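Local coordinates for protein endoglucanase (Clostridium thermocellum, PDB 2YIK) that probably hydrolyses internal beta-1,4-glucosidic bonds of cellulose as a family 9 glycoside hydrolase, at residues A[121-126]-A[271-276]; A[134-139]-A[326-331]; A[275-280]-A[318-323]; A[306-311]-A[361-366]. One frame throughout, in Å; residues are numbered along the deposited sequence.

Interaction 1: A[121-126]-A[271-276]; sequences VKFGLP and GYYGSS
Phe123 and Tyr273 meet because both side chains set CG anti to their own carbonyl carbon (chi1 -67° and -76°), each reaching across to the other segment. With Tyr272 they form an aromatic cluster between the start of helix 124-140, where Phe123 is the N-cap residue, and the loop 271-276 that precedes helix 279-293 in the (alpha/alpha)6 barrel of a family 9 glycoside hydrolase. The Phe123 and Tyr273 side chains cross at about a right angle, while their ring planes stand 53° apart, an oblique pairing. Phe123 CD2 comes to 3.5 Å from Tyr273 CE2, and Tyr273 CD2 sits over one face of the Phe123 ring, displaced toward the rim. Val121 CG1 covers the opposite face of that ring, which is thus sandwiched. At the far end of the ring, Phe123 CZ touches Tyr272 CB at 3.7 Å and also meets CG and CD2; the hydroxyl end of this tyrosine leads away. Farther along the loop, CB and OG of Ser275 meet Leu125 CD2 of the helix.

The polar ends are satisfied outside the two segments. Tyr272 OH is hydrogen-bonded to Asp188 OD1, Tyr273 OH to Asp116 OD2 and Ser275 OG to Asp217 OD2, so the hydroxyl of each of these three loop residues has a partner. Trp318 also meets the Tyr273 ring edge to face.

Pro126 adds a CH-pi contact to the apolar cluster: its CG stands over the centre of the Tyr273 ring, 3.5 Å from the centroid, and is nearly equidistant from Tyr273 CE1 and CZ.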
# COMPACT_ATOMS: atom_id res chain seq x y z
N VAL A 121 -15.26 -1.94 -2.23
CA VAL A 121 -15.09 -1.92 -0.79
C VAL A 121 -13.75 -1.26 -0.47
O VAL A 121 -12.82 -1.26 -1.29
CB VAL A 121 -15.06 -3.33 -0.21
CG1 VAL A 121 -15.05 -3.27 1.32
CG2 VAL A 121 -16.24 -4.12 -0.72
N LYS A 122 -13.65 -0.68 0.73
CA LYS A 122 -12.41 -0.07 1.18
C LYS A 122 -11.98 -0.89 2.40
O LYS A 122 -12.56 -0.76 3.47
CB LYS A 122 -12.63 1.40 1.56
CG LYS A 122 -13.09 2.27 0.38
CD LYS A 122 -13.13 3.78 0.70
CE LYS A 122 -14.20 4.14 1.73
NZ LYS A 122 -14.43 5.62 1.79
N PHE A 123 -10.99 -1.77 2.20
CA PHE A 123 -10.47 -2.62 3.27
C PHE A 123 -9.25 -1.94 3.88
O PHE A 123 -8.33 -1.54 3.17
CB PHE A 123 -10.08 -3.99 2.71
CG PHE A 123 -11.25 -4.82 2.23
CD1 PHE A 123 -12.05 -5.52 3.14
CD2 PHE A 123 -11.52 -4.94 0.87
CE1 PHE A 123 -13.11 -6.33 2.69
CE2 PHE A 123 -12.57 -5.74 0.41
CZ PHE A 123 -13.36 -6.44 1.32
N GLY A 124 -9.24 -1.83 5.21
CA GLY A 124 -8.17 -1.15 5.91
C GLY A 124 -6.74 -1.65 5.82
O GLY A 124 -5.82 -0.84 5.65
N LEU A 125 -6.53 -2.95 5.94
CA LEU A 125 -5.18 -3.48 5.88
C LEU A 125 -4.50 -3.19 4.55
O LEU A 125 -3.41 -2.62 4.53
CB LEU A 125 -5.16 -4.98 6.20
CG LEU A 125 -3.79 -5.60 6.54
CD1 LEU A 125 -3.01 -4.68 7.46
CD2 LEU A 125 -4.01 -6.97 7.19
N PRO A 126 -5.12 -3.58 3.42
CA PRO A 126 -4.42 -3.26 2.16
C PRO A 126 -4.46 -1.76 1.81
O PRO A 126 -3.59 -1.27 1.09
CB PRO A 126 -5.12 -4.13 1.13
CG PRO A 126 -6.53 -4.26 1.68
CD PRO A 126 -6.29 -4.44 3.17
N GLY A 271 -13.46 -13.14 4.54
CA GLY A 271 -12.40 -13.92 3.99
C GLY A 271 -11.59 -13.20 2.94
O GLY A 271 -10.71 -13.80 2.31
N TYR A 272 -11.86 -11.92 2.76
CA TYR A 272 -11.19 -11.13 1.73
C TYR A 272 -9.76 -10.74 2.07
O TYR A 272 -8.88 -10.80 1.21
CB TYR A 272 -12.05 -9.90 1.43
CG TYR A 272 -13.48 -10.28 1.08
CD1 TYR A 272 -13.77 -10.89 -0.14
CD2 TYR A 272 -14.51 -10.12 2.01
CE1 TYR A 272 -15.06 -11.34 -0.43
CE2 TYR A 272 -15.80 -10.57 1.73
CZ TYR A 272 -16.07 -11.18 0.51
OH TYR A 272 -17.33 -11.65 0.22
N TYR A 273 -9.54 -10.35 3.32
CA TYR A 273 -8.22 -9.98 3.78
C TYR A 273 -7.97 -10.54 5.18
O TYR A 273 -8.12 -9.84 6.18
CB TYR A 273 -8.05 -8.45 3.76
CG TYR A 273 -7.83 -7.92 2.36
CD1 TYR A 273 -6.58 -8.02 1.74
CD2 TYR A 273 -8.89 -7.41 1.62
CE1 TYR A 273 -6.40 -7.62 0.41
CE2 TYR A 273 -8.73 -7.01 0.29
CZ TYR A 273 -7.48 -7.12 -0.31
OH TYR A 273 -7.32 -6.75 -1.62
N GLY A 274 -7.59 -11.81 5.22
CA GLY A 274 -7.31 -12.50 6.46
C GLY A 274 -5.91 -12.13 6.92
O GLY A 274 -4.92 -12.47 6.27
N SER A 275 -5.83 -11.46 8.06
CA SER A 275 -4.55 -11.00 8.61
C SER A 275 -3.81 -12.04 9.46
O SER A 275 -4.37 -12.56 10.42
CB SER A 275 -4.77 -9.73 9.44
OG SER A 275 -3.56 -9.22 9.95
N SER A 276 -2.56 -12.31 9.11
CA SER A 276 -1.75 -13.28 9.85
C SER A 276 -1.27 -12.75 11.20
O SER A 276 -1.39 -13.43 12.21
CB SER A 276 -0.53 -13.69 9.03
OG SER A 276 -0.94 -14.28 7.81

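Interaction 2: A[134-139]-A[326-331]; sequences VGWGYY and ACILAE
The helical segments carrying Trp136 and Ile328 run in broadly the same direction, at 33° to each other, with axes no closer than 13.3 Å. At that separation, between two helices of the (alpha/alpha)6 barrel, long side chains bridge the gap, and the indole of Trp136 does most of the work. Its CG lies anti to the backbone N (chi1 162°), and the six-membered ring faces helix 322-336 with its outer atoms CZ3 and CH2. Ile328 CD1 approaches over one face of this ring in a CH-pi contact, 3.7 Å from Trp136 CZ3. Cys327 comes in obliquely, its CB 3.6 Å from Trp136 CH2, and its SG lies at the ring edge as a sulfur-aromatic neighbour. In the plane of the indole, Glu331 OE2 is 3.7 Å from Trp136 CZ3.

The other carboxylate oxygen turns to Tyr139, whose ring is nearly coplanar with the carboxylate. A water joins them, 2.7 Å from Tyr139 OH and donating a hydrogen bond to Glu331 OE1 at 2.8 Å. Around this packing, Trp284 of helix 279-293 and His316 meet the Trp136 ring edge to face, and Leu401 and Val405 of helix 392-408 add apolar cover.

Glu331 is buried, with aromatic C-H edge atoms near both oxygens. Glu140 OE2 also lies close to Glu331 OE2, and such a buried pair of acids would be expected to raise the pKa of one.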
# COMPACT_ATOMS: atom_id res chain seq x y z
N VAL A 134 3.44 3.06 -1.36
CA VAL A 134 3.63 4.07 -2.40
C VAL A 134 4.42 5.22 -1.74
O VAL A 134 5.30 5.82 -2.36
CB VAL A 134 2.28 4.61 -2.93
CG1 VAL A 134 2.53 5.79 -3.85
CG2 VAL A 134 1.54 3.50 -3.69
N GLY A 135 4.10 5.52 -0.48
CA GLY A 135 4.80 6.58 0.24
C GLY A 135 6.27 6.24 0.44
O GLY A 135 7.13 7.12 0.38
N TRP A 136 6.52 4.96 0.70
CA TRP A 136 7.84 4.34 0.92
C TRP A 136 8.65 4.58 -0.36
O TRP A 136 9.78 5.06 -0.31
CB TRP A 136 7.53 2.86 1.23
CG TRP A 136 8.48 1.64 1.17
CD1 TRP A 136 8.06 0.33 1.01
CD2 TRP A 136 9.90 1.55 1.42
NE1 TRP A 136 9.09 -0.54 1.14
CE2 TRP A 136 10.23 0.16 1.39
CE3 TRP A 136 10.90 2.48 1.66
CZ2 TRP A 136 11.52 -0.30 1.59
CZ3 TRP A 136 12.18 2.01 1.86
CH2 TRP A 136 12.49 0.63 1.82
N GLY A 137 8.05 4.29 -1.51
CA GLY A 137 8.74 4.49 -2.78
C GLY A 137 9.01 5.96 -3.09
O GLY A 137 10.09 6.31 -3.58
N TYR A 138 8.04 6.82 -2.81
CA TYR A 138 8.18 8.26 -3.06
C TYR A 138 9.28 8.81 -2.15
O TYR A 138 10.08 9.65 -2.57
CB TYR A 138 6.85 8.97 -2.80
CG TYR A 138 6.84 10.44 -3.17
CD1 TYR A 138 7.19 10.86 -4.45
CD2 TYR A 138 6.48 11.41 -2.23
CE1 TYR A 138 7.19 12.22 -4.79
CE2 TYR A 138 6.48 12.76 -2.56
CZ TYR A 138 6.83 13.16 -3.84
OH TYR A 138 6.89 14.50 -4.16
N TYR A 139 9.33 8.34 -0.92
CA TYR A 139 10.35 8.78 0.03
C TYR A 139 11.75 8.39 -0.45
O TYR A 139 12.67 9.20 -0.38
CB TYR A 139 10.08 8.16 1.41
CG TYR A 139 11.22 8.32 2.40
CD1 TYR A 139 11.53 9.56 2.97
CD2 TYR A 139 12.00 7.22 2.76
CE1 TYR A 139 12.60 9.69 3.88
CE2 TYR A 139 13.06 7.35 3.66
CZ TYR A 139 13.36 8.58 4.21
OH TYR A 139 14.43 8.66 5.09
N ALA A 326 12.53 -4.35 7.90
CA ALA A 326 13.96 -4.60 7.96
C ALA A 326 14.74 -3.53 7.22
O ALA A 326 15.78 -3.09 7.68
CB ALA A 326 14.30 -5.97 7.39
N CYS A 327 14.22 -3.10 6.07
CA CYS A 327 14.87 -2.06 5.28
C CYS A 327 14.96 -0.74 6.06
O CYS A 327 16.01 -0.09 6.07
CB CYS A 327 14.11 -1.81 3.97
SG CYS A 327 14.27 -3.09 2.72
N ILE A 328 13.87 -0.37 6.71
CA ILE A 328 13.85 0.88 7.45
C ILE A 328 14.78 0.83 8.66
O ILE A 328 15.51 1.79 8.92
CB ILE A 328 12.41 1.26 7.87
CG1 ILE A 328 11.51 1.27 6.64
CG2 ILE A 328 12.41 2.64 8.55
CD1 ILE A 328 12.01 2.15 5.53
N LEU A 329 14.75 -0.28 9.39
CA LEU A 329 15.62 -0.43 10.55
C LEU A 329 17.08 -0.38 10.10
O LEU A 329 17.94 0.14 10.80
CB LEU A 329 15.33 -1.75 11.28
CG LEU A 329 14.02 -1.77 12.09
CD1 LEU A 329 13.81 -3.14 12.71
CD2 LEU A 329 14.09 -0.70 13.18
N ALA A 330 17.36 -0.91 8.91
CA ALA A 330 18.73 -0.89 8.41
C ALA A 330 19.14 0.53 8.02
O ALA A 330 20.28 0.94 8.27
CB ALA A 330 18.86 -1.82 7.21
N GLU A 331 18.22 1.28 7.42
CA GLU A 331 18.51 2.66 7.04
C GLU A 331 18.70 3.49 8.31
O GLU A 331 19.52 4.39 8.34
CB GLU A 331 17.38 3.24 6.18
CG GLU A 331 17.22 2.53 4.84
CD GLU A 331 16.08 3.07 3.99
OE1 GLU A 331 15.60 4.20 4.22
OE2 GLU A 331 15.65 2.34 3.07
O HOH W 1 16.20 6.64 5.34

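Interaction 3: A[275-280]-A[318-323]; sequences SSKWQD and WNDVWS. With CA (calcium ion), chain C.
Lys277 and Asp280 hold a calcium ion against the loop at Asn319 and Asp320. The carboxylate of Asp280 chelates the metal through OD1 at 2.6 Å and OD2 at 2.7 Å, Lys277 contributes its backbone O, and two waters and Asp281 OD2 add further ligands. Residues 318-323 bind the metal through these waters: one donates to Asn319 OD1 and Ser275 OG, the other to Trp318 O. Asp280 OD2 also accepts, on its anti lone pair, an almost straight bond of 2.9 Å from Val321 N. Lys277 NZ forms a salt bridge of 3.1 Å with Asp320 OD2.

The amide of Asn319 grips Ser276 twice. Its OD1 receives Ser276 N at 3.0 Å, in the carbonyl plane on a lone pair, and its ND2 donates to Ser276 OG at 2.8 Å. Asp320 OD1 accepts from Trp322 N, closing an Asx turn at the start of helix 322-336.

Packing lies beyond the polar core. With CG between its backbone N and carbonyl carbon (chi1 54°), Asp280 turns its carboxylate to the metal, while its CB rests over the face of the Trp322 indole, 3.4 Å from the centroid of the five-membered ring. Gln279 CB touches Trp322 CZ2.

Calcium, the Lys277 ammonium and Val321 N-H together probably offset the nearby negative charges of Asp280 and Asp320, stabilising both as carboxylates where two helices begin.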
# COMPACT_ATOMS: atom_id res chain seq x y z
N SER A 275 -5.83 -11.46 8.06
CA SER A 275 -4.55 -11.00 8.61
C SER A 275 -3.81 -12.04 9.46
O SER A 275 -4.37 -12.56 10.42
CB SER A 275 -4.77 -9.73 9.44
OG SER A 275 -3.56 -9.22 9.95
N SER A 276 -2.56 -12.31 9.11
CA SER A 276 -1.75 -13.28 9.85
C SER A 276 -1.27 -12.75 11.20
O SER A 276 -1.39 -13.43 12.21
CB SER A 276 -0.53 -13.69 9.03
OG SER A 276 -0.94 -14.28 7.81
N LYS A 277 -0.73 -11.53 11.22
CA LYS A 277 -0.25 -10.98 12.48
C LYS A 277 -0.17 -9.47 12.53
O LYS A 277 -0.32 -8.79 11.52
CB LYS A 277 1.12 -11.55 12.83
CG LYS A 277 2.22 -11.09 11.90
CD LYS A 277 2.14 -11.83 10.57
CE LYS A 277 2.69 -11.00 9.40
NZ LYS A 277 4.06 -11.43 8.95
N TRP A 278 0.08 -8.95 13.73
CA TRP A 278 0.17 -7.52 13.94
C TRP A 278 1.59 -7.05 14.21
O TRP A 278 1.89 -5.87 14.04
CB TRP A 278 -0.71 -7.12 15.13
CG TRP A 278 -0.31 -7.78 16.43
CD1 TRP A 278 -0.84 -8.93 16.96
CD2 TRP A 278 0.70 -7.34 17.35
NE1 TRP A 278 -0.23 -9.21 18.16
CE2 TRP A 278 0.71 -8.26 18.43
CE3 TRP A 278 1.57 -6.24 17.38
CZ2 TRP A 278 1.59 -8.13 19.51
CZ3 TRP A 278 2.45 -6.12 18.47
CH2 TRP A 278 2.44 -7.05 19.52
N GLN A 279 2.47 -7.96 14.63
CA GLN A 279 3.84 -7.57 14.96
C GLN A 279 4.65 -6.90 13.86
O GLN A 279 5.43 -6.00 14.14
CB GLN A 279 4.61 -8.77 15.54
CG GLN A 279 4.08 -9.21 16.90
CD GLN A 279 3.03 -10.30 16.80
OE1 GLN A 279 2.27 -10.38 15.84
NE2 GLN A 279 2.98 -11.15 17.82
N ASP A 280 4.47 -7.33 12.61
CA ASP A 280 5.21 -6.71 11.52
C ASP A 280 4.71 -5.28 11.27
O ASP A 280 5.52 -4.37 11.09
CB ASP A 280 5.08 -7.54 10.24
CG ASP A 280 3.65 -7.79 9.87
OD1 ASP A 280 2.88 -8.18 10.76
OD2 ASP A 280 3.31 -7.62 8.68
N TRP A 318 0.70 -6.71 1.63
CA TRP A 318 -0.29 -6.30 2.63
C TRP A 318 -0.38 -7.19 3.86
O TRP A 318 -0.68 -6.71 4.95
CB TRP A 318 -1.69 -6.15 2.00
CG TRP A 318 -2.35 -7.43 1.57
CD1 TRP A 318 -2.42 -7.92 0.30
CD2 TRP A 318 -3.05 -8.37 2.41
NE1 TRP A 318 -3.10 -9.11 0.30
CE2 TRP A 318 -3.47 -9.43 1.56
CE3 TRP A 318 -3.29 -8.45 3.78
CZ2 TRP A 318 -4.20 -10.52 2.06
CZ3 TRP A 318 -4.01 -9.54 4.27
CH2 TRP A 318 -4.43 -10.57 3.41
N ASN A 319 -0.10 -8.48 3.71
CA ASN A 319 -0.19 -9.40 4.84
C ASN A 319 1.16 -9.69 5.51
O ASN A 319 1.25 -10.55 6.39
CB ASN A 319 -0.86 -10.71 4.39
CG ASN A 319 -1.36 -11.54 5.56
OD1 ASN A 319 -1.86 -11.01 6.55
ND2 ASN A 319 -1.24 -12.86 5.43
N ASP A 320 2.20 -8.97 5.10
CA ASP A 320 3.52 -9.17 5.70
C ASP A 320 4.48 -8.06 5.30
O ASP A 320 5.00 -8.04 4.19
CB ASP A 320 4.12 -10.51 5.27
CG ASP A 320 5.39 -10.84 6.04
OD1 ASP A 320 6.16 -9.92 6.37
OD2 ASP A 320 5.61 -12.04 6.30
N VAL A 321 4.73 -7.14 6.22
CA VAL A 321 5.62 -6.03 5.94
C VAL A 321 6.95 -6.14 6.69
O VAL A 321 7.61 -5.13 6.95
CB VAL A 321 4.93 -4.67 6.27
CG1 VAL A 321 3.72 -4.49 5.35
CG2 VAL A 321 4.50 -4.63 7.75
N TRP A 322 7.34 -7.36 7.03
CA TRP A 322 8.61 -7.58 7.74
C TRP A 322 9.82 -7.14 6.90
O TRP A 322 10.76 -6.55 7.42
CB TRP A 322 8.78 -9.06 8.11
CG TRP A 322 8.09 -9.51 9.39
CD1 TRP A 322 7.26 -10.58 9.53
CD2 TRP A 322 8.23 -8.92 10.70
NE1 TRP A 322 6.85 -10.69 10.84
CE2 TRP A 322 7.40 -9.68 11.58
CE3 TRP A 322 8.91 -7.81 11.21
CZ2 TRP A 322 7.31 -9.40 12.95
CZ3 TRP A 322 8.81 -7.52 12.58
CH2 TRP A 322 7.99 -8.30 13.42
N SER A 323 9.80 -7.42 5.59
CA SER A 323 10.93 -7.05 4.76
C SER A 323 11.06 -5.54 4.63
O SER A 323 12.17 -5.02 4.62
CB SER A 323 10.84 -7.70 3.37
OG SER A 323 9.61 -7.42 2.73
CA CA C . 0.72 -8.11 9.38
O HOH W 2 -1.39 -9.39 8.62
O HOH W 3 0.51 -6.70 7.20

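Interaction 4: A[306-311]-A[361-366]; sequences YDYYAP and FWKPIQ
Tyr308 receives Pro364 on the face of its ring: Pro364 CG lies 3.3 Å from Tyr308 CE1, offset toward the rim, in a CH-pi contact in which the two side chains cross at about a right angle. The same proline sets its CB against Pro311 CB at 3.6 Å, the two rings lying side by side and pointing the same way. Tyr306 reaches the neighbouring part of the segment through water. Its OH donates to a water at 2.8 Å, which in turn donates to Phe361 O at 2.6 Å. More loosely, Tyr306 CE2 faces the edge of the Phe361 ring.

Tyr308 lies in a type I beta turn from Asp307 to Ala310, just after helix 296-305 of the (alpha/alpha)6 barrel. Ala310 N bonds to Asp307 O, and Asp307 OD1 adds an Asx turn by accepting from Tyr309 N, which stands above the carboxylate plane. CG anti to the backbone N (chi1 -174°) helps carry the Tyr308 ring to Pro364, and Tyr306 CE2 lies in plane at that ring's edge.

Farther out, Tyr308 OH is hydrogen-bonded to Asp360 N, just ahead of Phe361. Phe361 itself packs on Phe343, Tyr347 and Glu344, the last a ligand of another calcium ion.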
# COMPACT_ATOMS: atom_id res chain seq x y z
N TYR A 306 10.60 -7.06 16.69
CA TYR A 306 11.24 -7.36 15.41
C TYR A 306 11.74 -8.80 15.29
O TYR A 306 12.57 -9.26 16.07
CB TYR A 306 12.40 -6.39 15.15
CG TYR A 306 13.15 -6.63 13.85
CD1 TYR A 306 12.46 -6.84 12.65
CD2 TYR A 306 14.55 -6.59 13.80
CE1 TYR A 306 13.15 -7.01 11.44
CE2 TYR A 306 15.25 -6.76 12.60
CZ TYR A 306 14.54 -6.97 11.42
OH TYR A 306 15.20 -7.16 10.22
N ASP A 307 11.22 -9.51 14.29
CA ASP A 307 11.60 -10.90 14.02
C ASP A 307 12.70 -10.84 12.96
O ASP A 307 12.43 -10.74 11.76
CB ASP A 307 10.38 -11.68 13.48
CG ASP A 307 10.68 -13.16 13.26
OD1 ASP A 307 11.85 -13.57 13.38
OD2 ASP A 307 9.72 -13.92 12.96
N TYR A 308 13.95 -10.89 13.42
CA TYR A 308 15.12 -10.82 12.55
C TYR A 308 15.14 -11.96 11.53
O TYR A 308 15.77 -11.84 10.48
CB TYR A 308 16.39 -10.88 13.41
CG TYR A 308 17.70 -10.69 12.69
CD1 TYR A 308 18.13 -9.42 12.29
CD2 TYR A 308 18.54 -11.78 12.44
CE1 TYR A 308 19.37 -9.25 11.67
CE2 TYR A 308 19.77 -11.61 11.83
CZ TYR A 308 20.18 -10.34 11.45
OH TYR A 308 21.41 -10.17 10.86
N TYR A 309 14.45 -13.04 11.85
CA TYR A 309 14.42 -14.22 10.98
C TYR A 309 13.34 -14.18 9.90
O TYR A 309 13.36 -14.99 8.98
CB TYR A 309 14.24 -15.48 11.84
CG TYR A 309 15.26 -15.56 12.96
CD1 TYR A 309 16.63 -15.48 12.69
CD2 TYR A 309 14.85 -15.63 14.30
CE1 TYR A 309 17.58 -15.46 13.72
CE2 TYR A 309 15.79 -15.60 15.34
CZ TYR A 309 17.16 -15.52 15.05
OH TYR A 309 18.08 -15.46 16.07
N ALA A 310 12.42 -13.23 10.00
CA ALA A 310 11.31 -13.14 9.05
C ALA A 310 11.55 -12.54 7.65
O ALA A 310 11.08 -13.09 6.66
CB ALA A 310 10.14 -12.41 9.71
N PRO A 311 12.29 -11.42 7.55
CA PRO A 311 12.49 -10.85 6.22
C PRO A 311 12.75 -11.75 5.01
O PRO A 311 12.08 -11.62 3.99
CB PRO A 311 13.64 -9.87 6.44
CG PRO A 311 13.38 -9.38 7.83
CD PRO A 311 13.06 -10.67 8.56
N PHE A 361 21.77 -5.42 10.35
CA PHE A 361 20.45 -5.02 9.90
C PHE A 361 20.13 -5.21 8.42
O PHE A 361 18.98 -5.47 8.07
CB PHE A 361 20.16 -3.59 10.38
CG PHE A 361 19.92 -3.50 11.87
CD1 PHE A 361 18.78 -4.08 12.44
CD2 PHE A 361 20.85 -2.89 12.72
CE1 PHE A 361 18.58 -4.07 13.82
CE2 PHE A 361 20.65 -2.87 14.11
CZ PHE A 361 19.52 -3.46 14.65
N TRP A 362 21.13 -5.11 7.54
CA TRP A 362 20.88 -5.33 6.11
C TRP A 362 20.94 -6.81 5.70
O TRP A 362 20.44 -7.18 4.64
CB TRP A 362 21.90 -4.57 5.25
CG TRP A 362 21.56 -3.13 5.00
CD1 TRP A 362 22.31 -2.04 5.35
CD2 TRP A 362 20.40 -2.61 4.33
NE1 TRP A 362 21.70 -0.89 4.94
CE2 TRP A 362 20.51 -1.20 4.31
CE3 TRP A 362 19.26 -3.20 3.75
CZ2 TRP A 362 19.55 -0.37 3.73
CZ3 TRP A 362 18.30 -2.37 3.17
CH2 TRP A 362 18.45 -0.97 3.17
N LYS A 363 21.54 -7.65 6.55
CA LYS A 363 21.68 -9.07 6.23
C LYS A 363 20.37 -9.80 5.92
O LYS A 363 20.31 -10.58 4.97
CB LYS A 363 22.45 -9.79 7.36
CG LYS A 363 22.80 -11.24 7.08
CD LYS A 363 23.49 -11.40 5.73
CE LYS A 363 24.03 -12.81 5.53
NZ LYS A 363 24.77 -12.90 4.23
N PRO A 364 19.31 -9.56 6.71
CA PRO A 364 18.07 -10.27 6.39
C PRO A 364 17.55 -9.96 4.98
O PRO A 364 16.95 -10.82 4.33
CB PRO A 364 17.11 -9.80 7.48
CG PRO A 364 18.03 -9.57 8.64
CD PRO A 364 19.19 -8.84 7.99
N ILE A 365 17.78 -8.73 4.52
CA ILE A 365 17.33 -8.33 3.20
C ILE A 365 18.30 -8.83 2.13
O ILE A 365 17.90 -9.10 0.99
CB ILE A 365 17.15 -6.79 3.12
CG1 ILE A 365 15.81 -6.40 3.76
CG2 ILE A 365 17.26 -6.30 1.68
CD1 ILE A 365 14.60 -6.99 3.05
N GLN A 366 19.57 -8.98 2.49
CA GLN A 366 20.54 -9.49 1.53
C GLN A 366 20.17 -10.95 1.27
O GLN A 366 20.27 -11.44 0.14
CB GLN A 366 21.97 -9.39 2.07
CG GLN A 366 23.02 -9.85 1.07
CD GLN A 366 24.43 -9.87 1.64
OE1 GLN A 366 25.36 -10.39 1.01
NE2 GLN A 366 24.61 -9.29 2.82
O HOH W 4 16.85 -5.03 9.55

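In the fold
Interactions 1 and 3 are continuous: they share Ser275 and Ser276, their centres lie 12 Å apart, and Tyr273 CD1 meets Trp318 CE2 at 3.4 Å. Interaction 3 touches interaction 4 through Trp322 CD1 and Ala310 CB, 3.4 Å apart, and interaction 4 reaches interaction 2 where Tyr306 OH lies 3.2 Å from Ala326 CB. Helix 322-336 serves interactions 2 and 3, helix 124-140 interactions 1 and 2, whose centres are 22 Å apart. Interaction 1 approaches the predicted active-site residue His451, about 10 Å from Tyr272 between side chains. The calcium ion of interaction 3 lies about 4 Å from the Ser275 side chain, so metal site and aromatic cluster adjoin along one loop.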